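Local coordinates for phosphodiesterase (PDB 7D7P), which is a phosphodiesterase of the HD clan that folds as an all-helical domain holding a zinc ion and a magnesium ion, at residues Glu81-Asp86 against Glu135-Leu140; Glu185-Leu188 against Val194-Asn197. All coordinates share one frame; numbering follows the deposited sequence.

Contact 1: Glu81-Asp86 against Glu135-Leu140; sequences EQFNID and ELLAML
The ring of Phe83 turns one face to Leu137: CD2 of Leu137 sits 3.8 Å above the ring plane, displaced toward the rim. Measured to the ring centroid, Leu137 CD2 lies at 4.0 Å and 18° off the ring normal, which meets the geometry of a CH-pi contact. The displacement is toward the side of the ring carrying Phe83 CD2, the carbon that approaches Leu137 CD2 most closely. At the neighbouring ring carbon, Phe83 CE2 also meets Leu137 CB at 3.9 Å, so the leucine touches the ring with both the root and one branch of its side chain. The other branch serves Ile85, whose CD1 stands 4.2 Å from Leu137 CD1. Leu137 can reach both because its CG is anti to the backbone N (chi1 174°), which carries the fork out from the helix. No hydrogen bond joins the segments; with Phe83 and Leu137 CA atoms 8.9 Å apart, side chains alone bridge the gap. On its far side the helix is tied by Glu135, whose carboxylate forms salt bridges with Arg205 and Arg248. Phe83 is the first residue to leave helical geometry after helix 79-82, and Asp86 is the N-cap of helix 87-99, its OD1 accepting a hydrogen bond from Lys88 N: an inter-helix linker whose apolar Phe83 and Ile85 lie against helix 133-145 of an all-alpha phosphodiesterase fold.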
loop_
_atom_site.group_PDB
_atom_site.type_symbol
_atom_site.label_atom_id
_atom_site.label_comp_id
_atom_site.label_asym_id
_atom_site.label_seq_id
_atom_site.Cartn_x
_atom_site.Cartn_y
_atom_site.Cartn_z
ATOM N N GLU A 81 -16.578 16.498 38.799
ATOM C CA GLU A 81 -17.628 17.330 39.378
ATOM C C GLU A 81 -19.011 16.958 38.858
ATOM O O GLU A 81 -19.998 17.107 39.587
ATOM C CB GLU A 81 -17.337 18.810 39.118
ATOM C CG GLU A 81 -17.382 19.228 37.663
ATOM C CD GLU A 81 -16.994 20.682 37.470
ATOM O OE1 GLU A 81 -16.104 21.162 38.207
ATOM O OE2 GLU A 81 -17.577 21.347 36.585
ATOM N N GLN A 82 -19.106 16.455 37.623
ATOM C CA GLN A 82 -20.409 16.097 37.071
ATOM C C GLN A 82 -21.009 14.881 37.768
ATOM O O GLN A 82 -22.237 14.743 37.818
ATOM C CB GLN A 82 -20.296 15.838 35.567
ATOM C CG GLN A 82 -20.207 17.098 34.716
ATOM C CD GLN A 82 -21.507 17.876 34.675
ATOM O OE1 GLN A 82 -22.588 17.299 34.540
ATOM N NE2 GLN A 82 -21.410 19.195 34.791
ATOM N N PHE A 83 -20.174 13.991 38.306
ATOM C CA PHE A 83 -20.669 12.806 38.996
ATOM C C PHE A 83 -20.306 12.785 40.476
ATOM O O PHE A 83 -20.452 11.738 41.120
ATOM C CB PHE A 83 -20.159 11.541 38.299
ATOM C CG PHE A 83 -20.692 11.370 36.907
ATOM C CD1 PHE A 83 -21.977 10.896 36.697
ATOM C CD2 PHE A 83 -19.919 11.708 35.807
ATOM C CE1 PHE A 83 -22.477 10.746 35.415
ATOM C CE2 PHE A 83 -20.412 11.561 34.523
ATOM C CZ PHE A 83 -21.692 11.078 34.326
ATOM N N ASN A 84 -19.860 13.914 41.033
ATOM C CA ASN A 84 -19.513 14.028 42.451
ATOM C C ASN A 84 -18.573 12.900 42.874
ATOM O O ASN A 84 -18.794 12.206 43.868
ATOM C CB ASN A 84 -20.770 14.056 43.326
ATOM C CG ASN A 84 -21.697 15.212 42.983
ATOM O OD1 ASN A 84 -21.248 16.289 42.587
ATOM N ND2 ASN A 84 -22.999 14.993 43.137
ATOM N N ILE A 85 -17.513 12.719 42.092
ATOM C CA ILE A 85 -16.595 11.601 42.284
ATOM C C ILE A 85 -15.727 11.858 43.508
ATOM O O ILE A 85 -15.107 12.920 43.635
ATOM C CB ILE A 85 -15.734 11.388 41.029
ATOM C CG1 ILE A 85 -16.554 10.717 39.924
ATOM C CG2 ILE A 85 -14.493 10.575 41.363
ATOM C CD1 ILE A 85 -15.820 10.586 38.599
ATOM N N ASP A 86 -15.683 10.884 44.414
ATOM C CA ASP A 86 -14.762 10.926 45.546
ATOM C C ASP A 86 -13.339 10.734 45.031
ATOM O O ASP A 86 -12.985 9.652 44.553
ATOM C CB ASP A 86 -15.135 9.849 46.562
ATOM C CG ASP A 86 -14.330 9.941 47.849
ATOM O OD1 ASP A 86 -13.375 10.746 47.920
ATOM O OD2 ASP A 86 -14.659 9.199 48.799
ATOM N N GLU A 135 -21.524 8.572 28.947
ATOM C CA GLU A 135 -20.678 7.887 27.973
ATOM C C GLU A 135 -19.242 8.395 28.020
ATOM O O GLU A 135 -18.309 7.627 27.765
ATOM C CB GLU A 135 -21.257 8.047 26.566
ATOM C CG GLU A 135 -22.589 7.334 26.358
ATOM C CD GLU A 135 -23.336 7.825 25.132
ATOM O OE1 GLU A 135 -22.899 8.825 24.520
ATOM O OE2 GLU A 135 -24.370 7.214 24.784
ATOM N N LEU A 136 -19.043 9.673 28.347
ATOM C CA LEU A 136 -17.688 10.199 28.481
ATOM C C LEU A 136 -16.960 9.539 29.644
ATOM O O LEU A 136 -15.810 9.105 29.504
ATOM C CB LEU A 136 -17.728 11.716 28.662
ATOM C CG LEU A 136 -16.382 12.411 28.868
ATOM C CD1 LEU A 136 -15.480 12.215 27.658
ATOM C CD2 LEU A 136 -16.583 13.894 29.164
ATOM N N LEU A 137 -17.618 9.457 30.805
ATOM C CA LEU A 137 -17.034 8.752 31.942
ATOM C C LEU A 137 -16.769 7.291 31.603
ATOM O O LEU A 137 -15.742 6.731 32.004
ATOM C CB LEU A 137 -17.958 8.863 33.156
ATOM C CG LEU A 137 -17.583 8.061 34.403
ATOM C CD1 LEU A 137 -16.268 8.556 34.991
ATOM C CD2 LEU A 137 -18.698 8.124 35.440
ATOM N N ALA A 138 -17.679 6.660 30.855
ATOM C CA ALA A 138 -17.492 5.264 30.475
ATOM C C ALA A 138 -16.290 5.080 29.555
ATOM O O ALA A 138 -15.600 4.058 29.638
ATOM C CB ALA A 138 -18.754 4.726 29.800
ATOM N N MET A 139 -16.027 6.046 28.672
ATOM C CA MET A 139 -14.897 5.909 27.759
ATOM C C MET A 139 -13.570 6.013 28.501
ATOM O O MET A 139 -12.598 5.340 28.138
ATOM C CB MET A 139 -14.984 6.961 26.654
ATOM C CG MET A 139 -16.138 6.732 25.686
ATOM S SD MET A 139 -16.042 5.124 24.871
ATOM C CE MET A 139 -14.606 5.380 23.830
ATOM N N LEU A 140 -13.511 6.848 29.543
ATOM C CA LEU A 140 -12.287 6.960 30.333
ATOM C C LEU A 140 -11.998 5.670 31.092
ATOM O O LEU A 140 -10.850 5.214 31.138
ATOM C CB LEU A 140 -12.389 8.139 31.303
ATOM C CG LEU A 140 -12.635 9.525 30.703
ATOM C CD1 LEU A 140 -12.478 10.612 31.765
ATOM C CD2 LEU A 140 -11.707 9.782 29.528
#

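Contact 2: Glu185-Leu188 against Val194-Asn197; sequences EILL and VVEN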
loop_
_atom_site.group_PDB
_atom_site.type_symbol
_atom_site.label_atom_id
_atom_site.label_comp_id
_atom_site.label_asym_id
_atom_site.label_seq_id
_atom_site.Cartn_x
_atom_site.Cartn_y
_atom_site.Cartn_z
ATOM N N GLU A 185 -15.059 -5.974 38.123
ATOM C CA GLU A 185 -14.657 -6.518 39.416
ATOM C C GLU A 185 -13.856 -5.495 40.209
ATOM O O GLU A 185 -14.011 -5.382 41.432
ATOM C CB GLU A 185 -13.845 -7.799 39.214
ATOM C CG GLU A 185 -13.927 -8.777 40.374
ATOM C CD GLU A 185 -15.255 -9.508 40.431
ATOM O OE1 GLU A 185 -15.824 -9.806 39.358
ATOM O OE2 GLU A 185 -15.728 -9.790 41.551
ATOM N N ILE A 186 -13.000 -4.732 39.527
ATOM C CA ILE A 186 -12.253 -3.670 40.191
ATOM C C ILE A 186 -13.173 -2.506 40.532
ATOM O O ILE A 186 -13.117 -1.950 41.635
ATOM C CB ILE A 186 -11.079 -3.216 39.304
ATOM C CG1 ILE A 186 -9.998 -4.296 39.242
ATOM C CG2 ILE A 186 -10.502 -1.892 39.802
ATOM C CD1 ILE A 186 -8.981 -4.058 38.150
ATOM N N LEU A 187 -14.047 -2.135 39.595
ATOM C CA LEU A 187 -14.861 -0.933 39.742
ATOM C C LEU A 187 -15.919 -1.100 40.826
ATOM O O LEU A 187 -16.093 -0.221 41.678
ATOM C CB LEU A 187 -15.512 -0.588 38.403
ATOM C CG LEU A 187 -16.218 0.759 38.301
ATOM C CD1 LEU A 187 -15.214 1.879 38.483
ATOM C CD2 LEU A 187 -16.941 0.884 36.967
ATOM N N LEU A 188 -16.640 -2.222 40.812
ATOM C CA LEU A 188 -17.728 -2.430 41.760
ATOM C C LEU A 188 -17.252 -2.674 43.187
ATOM O O LEU A 188 -18.094 -2.804 44.084
ATOM C CB LEU A 188 -18.610 -3.593 41.302
ATOM C CG LEU A 188 -19.252 -3.428 39.920
ATOM C CD1 LEU A 188 -20.187 -4.588 39.606
ATOM C CD2 LEU A 188 -19.982 -2.096 39.820
ATOM N N VAL A 194 -15.901 4.324 41.690
ATOM C CA VAL A 194 -15.940 5.682 41.154
ATOM C C VAL A 194 -17.269 6.018 40.497
ATOM O O VAL A 194 -17.531 7.196 40.223
ATOM C CB VAL A 194 -14.784 5.876 40.153
ATOM C CG1 VAL A 194 -15.184 5.397 38.764
ATOM C CG2 VAL A 194 -14.335 7.320 40.119
ATOM N N VAL A 195 -18.120 5.025 40.251
ATOM C CA VAL A 195 -19.426 5.244 39.645
ATOM C C VAL A 195 -20.549 5.064 40.667
ATOM O O VAL A 195 -21.694 4.813 40.294
ATOM C CB VAL A 195 -19.631 4.333 38.424
ATOM C CG1 VAL A 195 -18.587 4.635 37.356
ATOM C CG2 VAL A 195 -19.577 2.862 38.831
ATOM N N GLU A 196 -20.236 5.206 41.957
ATOM C CA GLU A 196 -21.219 4.957 43.007
ATOM C C GLU A 196 -22.407 5.911 42.947
ATOM O O GLU A 196 -23.485 5.565 43.441
ATOM C CB GLU A 196 -20.550 5.053 44.380
ATOM C CG GLU A 196 -19.964 6.426 44.683
ATOM C CD GLU A 196 -19.203 6.467 45.992
ATOM O OE1 GLU A 196 -19.345 5.524 46.796
ATOM O OE2 GLU A 196 -18.459 7.447 46.215
ATOM N N ASN A 197 -22.247 7.094 42.356
ATOM C CA ASN A 197 -23.310 8.092 42.356
ATOM C C ASN A 197 -24.191 8.043 41.114
ATOM O O ASN A 197 -25.114 8.856 40.999
ATOM C CB ASN A 197 -22.717 9.497 42.510
ATOM C CG ASN A 197 -22.102 9.720 43.875
ATOM O OD1 ASN A 197 -22.569 9.174 44.874
ATOM N ND2 ASN A 197 -21.041 10.520 43.923
#
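The backbones come closest at Leu187 and Val194, with CA atoms 6.8 Å apart, where the last turn of helix 174-187 faces the non-helical segment 194-197. That segment belongs to the loop that links helix 174-187 to helix 200-215 in the all-alpha phosphodiesterase fold, and five residues separate it from segment 185-188. Leu187 bridges to two successive valines, one with each methyl. Its CD1 meets Val194 CG1 at 3.5 Å, a close apolar approach, whereas its CD2 lies 3.8 Å from Val195 CG2. The CG of Leu187 is itself 4.0 Å from Val195 CG2, so that methyl packs against the fork as well as against one prong. A chi1 of -170° turns the side chain of Leu187 away from its own backbone N, and this brings both methyls to the valines although its CB does not head straight for them. The side chains of Leu187 and Val195 lie at about a right angle. The contact is wholly apolar, without a hydrogen bond across it, and all three touching residues are buried. Trp93 of helix 87-99 also packs on Leu187, while Ile141 of helix 133-145 touches both valines. Of the loop's polar side chains, Glu196 forms a salt bridge with Lys89. Val195 presents its second methyl to the same prong of the leucine, CG1 lying 4.1 Å from Leu187 CD2.

Overall arrangement
Both segments of contact 1 precede those of contact 2 in the sequence, and the two contact centres lie about 11 Å apart in the same region of the fold. They nevertheless touch directly: Ile85 CG2 is 3.5 Å from Val194 CG2, and Leu137 CD2 is 4.0 Å from Val195 CG1. A probable hydrogen bond from Asn197 ND2 to Phe83 O (3.1 Å) adds a polar tie between the two loops. Helix 133-145 carries Leu137 of contact 1 and also packs on Val194 and Val195 of contact 2. Linker 83-86 is thereby joined to the loop between helices 174-187 and 200-215, connecting distant parts of the sequence within the helical fold.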